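Local coordinates for glutamine aminotransferase class-II domain protein (Ruegeria pomeroyi, PDB 3MDN), which probably acts as a class-II glutamine amidotransferase of the Ntn-hydrolase clan, releasing ammonia from glutamine, although its acceptor substrate is not established, at residues Y51-D62 with N99-C110; H162-E173 with A253-D261. One frame throughout, in Å; residues are numbered along the deposited sequence.

Contact 1. Residues Y51-D62 with N99-C110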
loop_
_atom_site.group_PDB
_atom_site.type_symbol
_atom_site.label_atom_id
_atom_site.label_comp_id
_atom_site.label_asym_id
_atom_site.label_seq_id
_atom_site.Cartn_x
_atom_site.Cartn_y
_atom_site.Cartn_z
ATOM N N TYR D 51 22.861 5.175 5.734
ATOM C CA TYR D 51 24.092 4.932 4.997
ATOM C C TYR D 51 24.692 3.626 5.480
ATOM O O TYR D 51 24.762 3.343 6.685
ATOM C CB TYR D 51 25.142 6.063 5.223
ATOM C CG TYR D 51 24.681 7.407 4.716
ATOM C CD1 TYR D 51 23.983 8.277 5.550
ATOM C CD2 TYR D 51 24.937 7.804 3.401
ATOM C CE1 TYR D 51 23.533 9.510 5.080
ATOM C CE2 TYR D 51 24.512 9.036 2.932
ATOM C CZ TYR D 51 23.812 9.884 3.776
ATOM O OH TYR D 51 23.353 11.087 3.319
ATOM N N ASP D 52 25.220 2.878 4.547
ATOM C CA ASP D 52 25.787 1.600 4.859
ATOM C C ASP D 52 26.936 1.445 3.891
ATOM O O ASP D 52 28.023 1.961 4.134
ATOM C CB ASP D 52 24.731 0.501 4.621
ATOM C CG ASP D 52 25.179 -0.881 5.132
ATOM O OD1 ASP D 52 26.288 -0.989 5.716
ATOM O OD2 ASP D 52 24.423 -1.860 4.954
ATOM N N ALA D 53 26.656 0.826 2.745
ATOM C CA ALA D 53 27.717 0.439 1.831
ATOM C C ALA D 53 27.995 1.463 0.737
ATOM O O ALA D 53 29.019 1.398 0.062
ATOM C CB ALA D 53 27.385 -0.958 1.161
ATOM N N ARG D 54 27.066 2.374 0.511
ATOM C CA ARG D 54 27.193 3.224 -0.647
ATOM C C ARG D 54 27.355 4.663 -0.202
ATOM O O ARG D 54 26.919 5.041 0.893
ATOM C CB ARG D 54 25.969 3.083 -1.556
ATOM C CG ARG D 54 25.632 1.656 -2.061
ATOM C CD ARG D 54 25.009 1.788 -3.436
ATOM N NE ARG D 54 24.392 0.571 -3.985
ATOM C CZ ARG D 54 25.029 -0.377 -4.678
ATOM N NH1 ARG D 54 26.339 -0.298 -4.870
ATOM N NH2 ARG D 54 24.360 -1.431 -5.156
ATOM N N PRO D 55 27.949 5.498 -1.060
ATOM C CA PRO D 55 27.984 6.897 -0.634
ATOM C C PRO D 55 26.569 7.485 -0.681
ATOM O O PRO D 55 26.311 8.471 -0.020
ATOM C CB PRO D 55 28.891 7.568 -1.676
ATOM C CG PRO D 55 29.371 6.464 -2.608
ATOM C CD PRO D 55 28.499 5.286 -2.415
ATOM N N GLU D 56 25.665 6.895 -1.469
ATOM C CA GLU D 56 24.251 7.332 -1.447
ATOM C C GLU D 56 23.493 6.639 -0.324
ATOM O O GLU D 56 23.740 5.479 -0.031
ATOM C CB GLU D 56 23.528 7.031 -2.766
ATOM C CG GLU D 56 24.161 7.630 -4.014
ATOM C CD GLU D 56 25.445 6.918 -4.406
ATOM O OE1 GLU D 56 25.526 5.679 -4.236
ATOM O OE2 GLU D 56 26.386 7.608 -4.870
ATOM N N PRO D 57 22.520 7.328 0.265
ATOM C CA PRO D 57 21.819 6.682 1.373
ATOM C C PRO D 57 20.749 5.727 0.837
ATOM O O PRO D 57 20.169 5.996 -0.189
ATOM C CB PRO D 57 21.191 7.875 2.126
ATOM C CG PRO D 57 20.949 8.919 0.985
ATOM C CD PRO D 57 22.093 8.723 0.035
ATOM N N GLY D 58 20.508 4.611 1.514
ATOM C CA GLY D 58 19.274 3.854 1.263
ATOM C C GLY D 58 18.098 4.707 1.725
ATOM O O GLY D 58 18.209 5.420 2.723
ATOM N N LEU D 59 16.984 4.650 1.011
ATOM C CA LEU D 59 15.783 5.411 1.359
ATOM C C LEU D 59 14.508 4.526 1.378
ATOM O O LEU D 59 14.186 3.879 0.390
ATOM C CB LEU D 59 15.617 6.567 0.374
ATOM C CG LEU D 59 14.497 7.565 0.657
ATOM C CD1 LEU D 59 14.750 8.312 1.999
ATOM C CD2 LEU D 59 14.354 8.558 -0.494
ATOM N N TYR D 60 13.809 4.473 2.513
ATOM C CA TYR D 60 12.584 3.686 2.631
ATOM C C TYR D 60 11.498 4.611 3.143
ATOM O O TYR D 60 11.651 5.238 4.188
ATOM C CB TYR D 60 12.742 2.481 3.588
ATOM C CG TYR D 60 11.507 1.570 3.644
ATOM C CD1 TYR D 60 10.266 2.060 4.078
ATOM C CD2 TYR D 60 11.573 0.235 3.253
ATOM C CE1 TYR D 60 9.139 1.254 4.126
ATOM C CE2 TYR D 60 10.442 -0.588 3.304
ATOM C CZ TYR D 60 9.228 -0.067 3.737
ATOM O OH TYR D 60 8.101 -0.858 3.778
ATOM N N ARG D 61 10.406 4.700 2.396
ATOM C CA ARG D 61 9.254 5.494 2.802
ATOM C C ARG D 61 7.932 4.993 2.210
ATOM O O ARG D 61 7.844 4.600 1.048
ATOM C CB ARG D 61 9.454 6.966 2.476
ATOM C CG ARG D 61 10.086 7.232 1.147
ATOM C CD ARG D 61 10.482 8.698 1.036
ATOM N NE ARG D 61 10.476 9.088 -0.368
ATOM C CZ ARG D 61 10.443 10.336 -0.822
ATOM N NH1 ARG D 61 10.406 11.355 0.017
ATOM N NH2 ARG D 61 10.438 10.553 -2.134
ATOM N N ASP D 62 6.909 5.028 3.046
ATOM C CA ASP D 62 5.621 4.503 2.703
ATOM C C ASP D 62 4.631 5.283 3.536
ATOM O O ASP D 62 5.046 6.036 4.418
ATOM C CB ASP D 62 5.572 3.032 3.088
ATOM C CG ASP D 62 4.821 2.204 2.086
ATOM O OD1 ASP D 62 3.899 2.758 1.446
ATOM O OD2 ASP D 62 5.164 1.009 1.937
ATOM N N ASN D 99 6.418 12.150 -4.065
ATOM C CA ASN D 99 6.054 11.782 -2.696
ATOM C C ASN D 99 6.283 12.924 -1.662
ATOM O O ASN D 99 7.145 13.793 -1.850
ATOM C CB ASN D 99 6.764 10.477 -2.293
ATOM C CG ASN D 99 6.189 9.853 -1.029
ATOM O OD1 ASN D 99 6.494 10.289 0.084
ATOM N ND2 ASN D 99 5.365 8.813 -1.194
ATOM N N ASN D 100 5.472 12.897 -0.595
ATOM C CA ASN D 100 5.398 13.948 0.429
ATOM C C ASN D 100 5.889 13.480 1.836
ATOM O O ASN D 100 5.633 14.146 2.865
ATOM C CB ASN D 100 3.952 14.497 0.511
ATOM C CG ASN D 100 3.538 15.355 -0.724
ATOM O OD1 ASN D 100 2.444 15.930 -0.738
ATOM N ND2 ASN D 100 4.401 15.442 -1.740
ATOM N N CYS D 101 6.600 12.347 1.877
ATOM C CA CYS D 101 7.165 11.820 3.135
ATOM C C CYS D 101 8.658 12.127 3.264
ATOM O O CYS D 101 9.382 12.110 2.274
ATOM C CB CYS D 101 6.944 10.298 3.243
ATOM S SG CYS D 101 5.211 9.791 3.472
ATOM N N HIS D 102 9.127 12.400 4.477
ATOM C CA HIS D 102 10.568 12.602 4.671
ATOM C C HIS D 102 11.140 11.235 5.018
ATOM O O HIS D 102 10.387 10.291 5.244
ATOM C CB HIS D 102 10.844 13.564 5.792
ATOM C CG HIS D 102 10.138 14.883 5.686
ATOM N ND1 HIS D 102 8.789 15.002 5.394
ATOM C CD2 HIS D 102 10.589 16.139 5.896
ATOM C CE1 HIS D 102 8.445 16.277 5.413
ATOM N NE2 HIS D 102 9.515 16.984 5.735
ATOM N N PRO D 103 12.459 11.080 4.975
ATOM C CA PRO D 103 13.443 11.999 4.449
ATOM C C PRO D 103 13.344 12.115 2.932
ATOM O O PRO D 103 12.615 11.339 2.296
ATOM C CB PRO D 103 14.774 11.345 4.834
ATOM C CG PRO D 103 14.425 10.336 5.879
ATOM C CD PRO D 103 13.088 9.851 5.477
ATOM N N PHE D 104 14.016 13.134 2.408
ATOM C CA PHE D 104 14.285 13.345 0.998
ATOM C C PHE D 104 15.777 13.053 0.756
ATOM O O PHE D 104 16.586 13.098 1.670
ATOM C CB PHE D 104 13.931 14.784 0.610
ATOM C CG PHE D 104 12.468 15.135 0.862
ATOM C CD1 PHE D 104 11.480 14.744 -0.049
ATOM C CD2 PHE D 104 12.078 15.805 2.029
ATOM C CE1 PHE D 104 10.134 15.046 0.177
ATOM C CE2 PHE D 104 10.747 16.115 2.259
ATOM C CZ PHE D 104 9.770 15.732 1.324
ATOM N N ALA D 105 16.136 12.681 -0.463
ATOM C CA ALA D 105 17.528 12.343 -0.737
ATOM C C ALA D 105 17.824 12.744 -2.154
ATOM O O ALA D 105 16.968 12.615 -3.030
ATOM C CB ALA D 105 17.758 10.820 -0.569
ATOM N N ALA D 106 19.034 13.226 -2.381
ATOM C CA ALA D 106 19.489 13.500 -3.733
ATOM C C ALA D 106 21.009 13.439 -3.670
ATOM O O ALA D 106 21.608 14.049 -2.785
ATOM C CB ALA D 106 18.994 14.864 -4.208
ATOM N N ARG D 107 21.613 12.674 -4.578
ATOM C CA ARG D 107 23.054 12.428 -4.553
ATOM C C ARG D 107 23.507 11.833 -3.207
ATOM O O ARG D 107 22.915 10.873 -2.749
ATOM C CB ARG D 107 23.798 13.728 -4.853
ATOM C CG ARG D 107 23.472 14.237 -6.238
ATOM C CD ARG D 107 24.080 15.593 -6.479
ATOM N NE ARG D 107 23.637 16.062 -7.790
ATOM C CZ ARG D 107 24.044 17.185 -8.358
ATOM N NH1 ARG D 107 24.919 17.969 -7.716
ATOM N NH2 ARG D 107 23.579 17.519 -9.558
ATOM N N ARG D 108 24.535 12.405 -2.572
ATOM C CA ARG D 108 25.021 11.894 -1.268
ATOM C C ARG D 108 24.202 12.342 -0.033
ATOM O O ARG D 108 24.424 11.825 1.095
ATOM C CB ARG D 108 26.502 12.277 -1.015
ATOM C CG ARG D 108 27.566 11.720 -1.995
ATOM C CD ARG D 108 28.988 12.275 -1.646
ATOM N NE ARG D 108 29.210 12.235 -0.192
ATOM C CZ ARG D 108 30.246 12.773 0.462
ATOM N NH1 ARG D 108 31.209 13.420 -0.197
ATOM N NH2 ARG D 108 30.318 12.662 1.787
ATOM N N TRP D 109 23.287 13.293 -0.236
ATOM C CA TRP D 109 22.644 14.023 0.871
ATOM C C TRP D 109 21.222 13.541 1.161
ATOM O O TRP D 109 20.522 13.098 0.245
ATOM C CB TRP D 109 22.580 15.515 0.550
ATOM C CG TRP D 109 23.907 16.169 0.574
ATOM C CD1 TRP D 109 24.848 16.182 -0.413
ATOM C CD2 TRP D 109 24.463 16.910 1.675
ATOM N NE1 TRP D 109 25.965 16.910 -0.001
ATOM C CE2 TRP D 109 25.750 17.357 1.280
ATOM C CE3 TRP D 109 24.009 17.206 2.958
ATOM C CZ2 TRP D 109 26.573 18.104 2.120
ATOM C CZ3 TRP D 109 24.823 17.949 3.799
ATOM C CH2 TRP D 109 26.100 18.395 3.374
ATOM N N CYS D 110 20.821 13.604 2.427
ATOM C CA CYS D 110 19.432 13.350 2.782
ATOM C C CYS D 110 19.022 14.372 3.791
ATOM O O CYS D 110 19.879 15.038 4.364
ATOM C CB CYS D 110 19.216 11.934 3.326
ATOM S SG CYS D 110 20.221 11.497 4.751
#
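Two first torsions set the ends of this contact. The CG of R61 sits between its backbone N and carbonyl carbon (chi1 41°), and from there the chain runs extended toward the loop at N99-P103. Y51 instead has CG anti to its carbonyl carbon (chi1 -63°), which carries the phenol toward the turn A106-W109. There Y51 OH donates to R108 O at 2.6 Å, and the oxygen lies at the edge of the ring. C110 SG, 3.9 Å from Y51 CE1, meets the same ring obliquely as a sulfur-aromatic contact. At the other end R61 NH1 reaches C101 O at 2.6 Å, but the N-H...O angle of 126° makes this a weak bond. N99 CB lies over one face of the guanidinium, and F104 CE1 lies at the guanidinium's edge, near its plane. N99 itself forms an Asx turn, its OD1 accepting from C101 N at 2.7 Å. The contact joins two sheets of the fold: strand 58-61 is outermost in one antiparallel sheet, whereas 104-106 and 109-110 form a hairpin of the other, closed by a type II' turn. This is consistent with the alpha-beta-beta-alpha sandwich of Ntn hydrolases, in which two antiparallel sheets pack face to face. Between the polar ends the filling is apolar. P57 CG touches A105 CB at 4.0 Å, and L59 divides its methyls, CD2 going to the same A105 CB at 4.1 Å and CD1 to P103 CD at 4.2 Å. N71 of a second subunit is hydrogen-bonded through ND2 to R61 O.

Contact 2. Residues H162-E173 with A253-D261; sequences HGALARAIARLE and AERDFAPAD
H162 is held on three sides by the 253-261 segment. Its ring is carried across by a first torsion that sets CG opposite the backbone N. NE2 donates to D256 O at 3.0 Å with an N-H...O angle of 166°, the acceptor lying in the ring plane. On one face the guanidinium of R255 stacks flat, centres 4.0 Å apart and planes only 6° from parallel; on the opposite face F257 presents its edge, a T-shaped pair with planes at 86°.

The tight part continues from F257 into the interior. Its CZ touches both L165 CD2 and I169 CD1 at 3.7 Å, the isoleucine methyl lying in plane at the ring edge, and CE1 reaches A166 CB. Next along the chain, P259 packs its ring between I169 and A170, with CB 4.0 Å from A170 CB. The small side chains of A166 and A170 let the backbone approach closely: A260 N donates to A166 O at 3.1 Å. That oxygen also accepts the helical bond from A170 N, and the two donors arrive from opposite faces of its carbonyl plane.

R255 is exposed yet closes one face of H162; the looser, solvent-facing edge is made by D256, R167 and A260. The D256 carboxylate turns to R243. R167 CG touches A260 CB at 3.5 Å, while the R167 guanidinium pairs with E155 and D160. The arrangement lays the end of the modelled chain, leaving strand 251-256, along helix 161-179. The bond to D256 O requires a hydrogen on NE2 of H162; an arginine lying flat on the ring would probably disfavour a second proton, though the geometry does not settle the charge.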
loop_
_atom_site.group_PDB
_atom_site.type_symbol
_atom_site.label_atom_id
_atom_site.label_comp_id
_atom_site.label_asym_id
_atom_site.label_seq_id
_atom_site.Cartn_x
_atom_site.Cartn_y
_atom_site.Cartn_z
ATOM N N HIS D 162 25.908 25.142 6.153
ATOM C CA HIS D 162 25.414 26.220 7.004
ATOM C C HIS D 162 24.936 27.433 6.205
ATOM O O HIS D 162 23.786 27.884 6.376
ATOM C CB HIS D 162 26.523 26.636 7.982
ATOM C CG HIS D 162 26.174 27.798 8.861
ATOM N ND1 HIS D 162 26.069 29.091 8.386
ATOM C CD2 HIS D 162 25.961 27.871 10.198
ATOM C CE1 HIS D 162 25.797 29.912 9.390
ATOM N NE2 HIS D 162 25.740 29.199 10.503
ATOM N N GLY D 163 25.831 27.977 5.367
ATOM C CA GLY D 163 25.494 29.115 4.491
ATOM C C GLY D 163 24.332 28.787 3.559
ATOM O O GLY D 163 23.410 29.582 3.390
ATOM N N ALA D 164 24.347 27.592 2.974
ATOM C CA ALA D 164 23.314 27.224 1.993
ATOM C C ALA D 164 21.935 27.069 2.650
ATOM O O ALA D 164 20.945 27.543 2.121
ATOM C CB ALA D 164 23.700 25.978 1.236
ATOM N N LEU D 165 21.870 26.420 3.808
ATOM C CA LEU D 165 20.578 26.280 4.460
ATOM C C LEU D 165 20.083 27.675 4.873
ATOM O O LEU D 165 18.919 28.038 4.662
ATOM C CB LEU D 165 20.661 25.322 5.653
ATOM C CG LEU D 165 19.316 25.141 6.356
ATOM C CD1 LEU D 165 18.325 24.486 5.387
ATOM C CD2 LEU D 165 19.464 24.296 7.573
ATOM N N ALA D 166 20.993 28.453 5.453
ATOM C CA ALA D 166 20.764 29.865 5.822
ATOM C C ALA D 166 20.129 30.676 4.664
ATOM O O ALA D 166 19.126 31.389 4.846
ATOM C CB ALA D 166 22.081 30.509 6.276
ATOM N N ARG D 167 20.699 30.553 3.474
ATOM C CA ARG D 167 20.160 31.262 2.290
ATOM C C ARG D 167 18.795 30.726 1.790
ATOM O O ARG D 167 17.887 31.504 1.407
ATOM C CB ARG D 167 21.198 31.281 1.163
ATOM C CG ARG D 167 22.381 32.260 1.387
ATOM C CD ARG D 167 23.336 32.331 0.144
ATOM N NE ARG D 167 23.958 31.036 -0.135
ATOM C CZ ARG D 167 25.066 30.602 0.458
ATOM N NH1 ARG D 167 25.564 29.411 0.172
ATOM N NH2 ARG D 167 25.686 31.366 1.329
ATOM N N ALA D 168 18.642 29.408 1.769
ATOM C CA ALA D 168 17.369 28.803 1.365
ATOM C C ALA D 168 16.237 29.250 2.306
ATOM O O ALA D 168 15.124 29.593 1.866
ATOM C CB ALA D 168 17.495 27.304 1.378
ATOM N N ILE D 169 16.530 29.278 3.600
ATOM C CA ILE D 169 15.526 29.722 4.568
ATOM C C ILE D 169 15.133 31.194 4.396
ATOM O O ILE D 169 13.937 31.534 4.398
ATOM C CB ILE D 169 16.010 29.410 6.004
ATOM C CG1 ILE D 169 15.825 27.904 6.269
ATOM C CG2 ILE D 169 15.272 30.247 7.047
ATOM C CD1 ILE D 169 16.545 27.470 7.519
ATOM N N ALA D 170 16.133 32.072 4.250
ATOM C CA ALA D 170 15.884 33.500 3.968
ATOM C C ALA D 170 14.942 33.670 2.780
ATOM O O ALA D 170 13.961 34.422 2.832
ATOM C CB ALA D 170 17.218 34.258 3.703
ATOM N N ARG D 171 15.253 32.969 1.700
ATOM C CA ARG D 171 14.444 33.048 0.488
ATOM C C ARG D 171 12.991 32.615 0.725
ATOM O O ARG D 171 12.046 33.310 0.327
ATOM C CB ARG D 171 15.083 32.197 -0.597
ATOM C CG ARG D 171 15.972 32.988 -1.508
ATOM C CD ARG D 171 15.127 33.491 -2.730
ATOM N NE ARG D 171 15.446 32.815 -3.988
ATOM C CZ ARG D 171 16.501 32.024 -4.165
ATOM N NH1 ARG D 171 17.332 31.801 -3.159
ATOM N NH2 ARG D 171 16.725 31.465 -5.343
ATOM N N LEU D 172 12.798 31.481 1.400
ATOM C CA LEU D 172 11.419 31.015 1.616
ATOM C C LEU D 172 10.665 31.878 2.622
ATOM O O LEU D 172 9.456 32.098 2.488
ATOM C CB LEU D 172 11.395 29.554 2.053
ATOM C CG LEU D 172 11.533 28.495 0.963
ATOM C CD1 LEU D 172 11.660 27.114 1.580
ATOM C CD2 LEU D 172 10.361 28.541 0.018
ATOM N N GLU D 173 11.388 32.370 3.625
ATOM C CA GLU D 173 10.762 33.244 4.590
ATOM C C GLU D 173 10.330 34.550 3.943
ATOM O O GLU D 173 9.249 35.078 4.257
ATOM C CB GLU D 173 11.685 33.492 5.806
ATOM C CG GLU D 173 11.029 34.289 6.900
ATOM C CD GLU D 173 11.939 34.600 8.084
ATOM O OE1 GLU D 173 12.633 33.703 8.612
ATOM O OE2 GLU D 173 11.920 35.771 8.524
ATOM N N ALA D 253 29.470 19.819 17.850
ATOM C CA ALA D 253 29.703 21.234 18.107
ATOM C C ALA D 253 28.511 22.064 17.627
ATOM O O ALA D 253 27.866 21.721 16.615
ATOM C CB ALA D 253 30.989 21.684 17.415
ATOM N N GLU D 254 28.210 23.132 18.358
ATOM C CA GLU D 254 27.141 24.059 17.993
ATOM C C GLU D 254 27.694 25.383 17.488
ATOM O O GLU D 254 28.816 25.754 17.814
ATOM C CB GLU D 254 26.253 24.366 19.195
ATOM C CG GLU D 254 25.246 23.289 19.574
ATOM C CD GLU D 254 24.331 23.756 20.715
ATOM O OE1 GLU D 254 24.008 24.961 20.774
ATOM O OE2 GLU D 254 23.921 22.911 21.528
ATOM N N ARG D 255 26.856 26.123 16.770
ATOM C CA ARG D 255 27.253 27.316 16.034
ATOM C C ARG D 255 25.986 28.156 15.887
ATOM O O ARG D 255 24.889 27.589 15.774
ATOM C CB ARG D 255 27.673 26.842 14.656
ATOM C CG ARG D 255 28.953 27.353 14.105
ATOM C CD ARG D 255 29.135 26.666 12.740
ATOM N NE ARG D 255 29.211 27.676 11.685
ATOM C CZ ARG D 255 29.559 27.453 10.421
ATOM N NH1 ARG D 255 29.879 26.230 9.995
ATOM N NH2 ARG D 255 29.595 28.474 9.582
ATOM N N ASP D 256 26.106 29.482 15.857
ATOM C CA ASP D 256 24.941 30.360 15.663
ATOM C C ASP D 256 24.392 30.155 14.257
ATOM O O ASP D 256 25.132 29.824 13.324
ATOM C CB ASP D 256 25.258 31.865 15.881
ATOM C CG ASP D 256 25.469 32.239 17.372
ATOM O OD1 ASP D 256 24.941 31.542 18.282
ATOM O OD2 ASP D 256 26.164 33.255 17.635
ATOM N N PHE D 257 23.087 30.329 14.111
ATOM C CA PHE D 257 22.439 30.076 12.831
ATOM C C PHE D 257 21.260 31.021 12.672
ATOM O O PHE D 257 20.310 30.990 13.450
ATOM C CB PHE D 257 21.972 28.614 12.736
ATOM C CG PHE D 257 21.232 28.290 11.451
ATOM C CD1 PHE D 257 21.934 28.068 10.271
ATOM C CD2 PHE D 257 19.838 28.245 11.423
ATOM C CE1 PHE D 257 21.270 27.773 9.078
ATOM C CE2 PHE D 257 19.158 27.957 10.233
ATOM C CZ PHE D 257 19.883 27.718 9.046
ATOM N N ALA D 258 21.323 31.875 11.668
ATOM C CA ALA D 258 20.193 32.746 11.369
ATOM C C ALA D 258 20.074 32.827 9.855
ATOM O O ALA D 258 21.080 32.673 9.178
ATOM C CB ALA D 258 20.410 34.137 11.994
ATOM N N PRO D 259 18.854 33.060 9.318
ATOM C CA PRO D 259 18.704 33.195 7.856
ATOM C C PRO D 259 19.672 34.247 7.311
ATOM O O PRO D 259 19.955 35.232 7.984
ATOM C CB PRO D 259 17.256 33.682 7.668
ATOM C CG PRO D 259 16.577 33.463 8.965
ATOM C CD PRO D 259 17.639 33.493 10.034
ATOM N N ALA D 260 20.177 34.022 6.103
ATOM C CA ALA D 260 21.211 34.870 5.505
ATOM C C ALA D 260 20.779 36.325 5.379
ATOM O O ALA D 260 19.593 36.606 5.167
ATOM C CB ALA D 260 21.627 34.314 4.133
ATOM N N ASP D 261 21.744 37.238 5.521
ATOM C CA ASP D 261 21.526 38.653 5.240
ATOM C C ASP D 261 21.075 38.817 3.789
ATOM O O ASP D 261 21.783 38.421 2.862
ATOM C CB ASP D 261 22.808 39.466 5.481
#

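In the fold
From the N terminus, contact 1 closes first: strand 58-61 and the loop before it meet the hairpin of 104-106 and 109-114 after an excursion through helix 70-78 and strand 84-87. Contact 2 opens later, at helix 161-179; the chain passes through strands 185-192 and 197-203, crosses to the other large sheet for 212-216, 221-225 and 237-238, and returns through 243-248 to close it. The two loops are in series, neither nested nor crossed. Their centres are 23 Å apart, on opposite sides of the chain's centre, yet both reach one sheet: contact 1 joins its 104-114 hairpin to the other sheet, and contact 2 joins the end of strand 251-256 and the tail after it to helix 161-179.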